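Local coordinates for protein putative oxidoreductase (Bacteroides fragilis NCTC 9343, PDB 3EOF) that binds flavin mononucleotide and probably acts as a flavin-dependent oxidoreductase of the nitroreductase family, at residues G98-M101 and S102-N105. Numbering follows the deposited sequence.
Sequences GNLM and SFLN
Asn99 reaches forward to Ser102 and closes the first turn of the helix that spans residues 100-123. Asn99 OD1 accepts twice: from Ser102 N at 3.2 Å, tilted 15° from the carbonyl plane, and from Ser102 OG at 2.8 Å, tilted 28°. First-turn amides lack the carbonyl four residues back that later ones have; asparagine suits the N-cap because its short amide, with CG between the backbone N and the carbonyl carbon (chi1 47°), curls over the helix end and supplies an oxygen to Ser102 N. Its ND2 donates to Gly96 O, which fixes the rotation of the amide. Serine suits the third helical position, since its hydroxyl lies beside its own N and shares the same acceptor.

Backbone bonds continue the spiral: Phe103 N to Asn99 O (3.0 Å), Leu104 N to Leu100 O (2.8 Å) and Asn105 N to Met101 O. Met101 N donates to Ser234 OG of the second subunit.

In van der Waals contact, Leu100 CD1 meets Phe103 CD2 obliquely at 4.1 Å, and Met101, present as selenomethionine, crosses Asn105 with CG 3.9 Å from ND2. Bulky apolar residues fit these buried places: Leu100 packs on Leu238 and Met101 on Tyr136, both of the second subunit, while Phe103 meets Phe152 edge-to-face.

The arrangement is a classic asparagine N-cap, here starting a buried helix at the dimer interface of a nitroreductase-type fold and leading to Asn105, whose side chain lies about 6 Å from the bound flavin mononucleotide.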
loop_
_atom_site.group_PDB
_atom_site.type_symbol
_atom_site.label_atom_id
_atom_site.label_comp_id
_atom_site.label_asym_id
_atom_site.label_seq_id
_atom_site.Cartn_x
_atom_site.Cartn_y
_atom_site.Cartn_z
ATOM N N GLY A 98 -0.803 18.285 -7.398
ATOM C CA GLY A 98 -1.823 17.868 -8.333
ATOM C C GLY A 98 -1.187 17.166 -9.493
ATOM O O GLY A 98 -1.379 17.555 -10.660
ATOM N N ASN A 99 -0.475 16.094 -9.162
ATOM C CA ASN A 99 0.263 15.317 -10.146
ATOM C C ASN A 99 0.316 13.833 -9.771
ATOM O O ASN A 99 -0.042 13.451 -8.670
ATOM C CB ASN A 99 1.633 15.935 -10.352
ATOM C CG ASN A 99 2.283 16.249 -9.075
ATOM O OD1 ASN A 99 2.658 15.342 -8.345
ATOM N ND2 ASN A 99 2.416 17.536 -8.771
ATOM N N LEU A 100 0.647 13.001 -10.752
ATOM C CA LEU A 100 0.640 11.555 -10.563
ATOM C C LEU A 100 1.578 11.092 -9.458
ATOM O O LEU A 100 1.247 10.189 -8.689
ATOM C CB LEU A 100 0.977 10.862 -11.876
ATOM C CG LEU A 100 0.998 9.334 -11.876
ATOM C CD1 LEU A 100 -0.390 8.822 -11.544
ATOM C CD2 LEU A 100 1.505 8.818 -13.216
HETATM N N MSE A 101 2.757 11.684 -9.405
HETATM C CA MSE A 101 3.748 11.322 -8.401
HETATM C C MSE A 101 3.190 11.465 -7.016
HETATM O O MSE A 101 3.363 10.582 -6.190
HETATM C CB MSE A 101 4.969 12.218 -8.509
HETATM C CG MSE A 101 6.083 11.886 -7.511
HETATM SE SE MSE A 101 6.911 10.046 -7.789
HETATM C CE MSE A 101 8.360 10.294 -6.449
ATOM N N SER A 102 2.526 12.594 -6.778
ATOM C CA SER A 102 1.951 12.934 -5.484
ATOM C C SER A 102 0.794 12.011 -5.198
ATOM O O SER A 102 0.601 11.608 -4.065
ATOM C CB SER A 102 1.514 14.405 -5.455
ATOM O OG SER A 102 2.629 15.265 -5.577
ATOM N N PHE A 103 0.007 11.686 -6.229
ATOM C CA PHE A 103 -1.064 10.709 -6.070
ATOM C C PHE A 103 -0.523 9.369 -5.635
ATOM O O PHE A 103 -1.052 8.733 -4.725
ATOM C CB PHE A 103 -1.896 10.507 -7.383
ATOM C CG PHE A 103 -2.729 9.247 -7.354
ATOM C CD1 PHE A 103 -3.876 9.169 -6.557
ATOM C CD2 PHE A 103 -2.285 8.089 -8.009
ATOM C CE1 PHE A 103 -4.610 7.975 -6.458
ATOM C CE2 PHE A 103 -3.027 6.906 -7.937
ATOM C CZ PHE A 103 -4.188 6.851 -7.158
ATOM N N LEU A 104 0.543 8.915 -6.268
ATOM C CA LEU A 104 1.141 7.655 -5.871
ATOM C C LEU A 104 1.717 7.729 -4.456
ATOM O O LEU A 104 1.610 6.771 -3.698
ATOM C CB LEU A 104 2.200 7.197 -6.867
ATOM C CG LEU A 104 2.891 5.868 -6.531
ATOM C CD1 LEU A 104 1.917 4.714 -6.420
ATOM C CD2 LEU A 104 4.031 5.582 -7.568
ATOM N N ASN A 105 2.332 8.838 -4.103
ATOM C CA ASN A 105 2.848 9.002 -2.745
ATOM C C ASN A 105 1.737 8.926 -1.711
ATOM O O ASN A 105 1.916 8.307 -0.676
ATOM C CB ASN A 105 3.578 10.358 -2.555
ATOM C CG ASN A 105 4.937 10.432 -3.260
ATOM O OD1 ASN A 105 5.587 9.408 -3.432
ATOM N ND2 ASN A 105 5.369 11.680 -3.676
#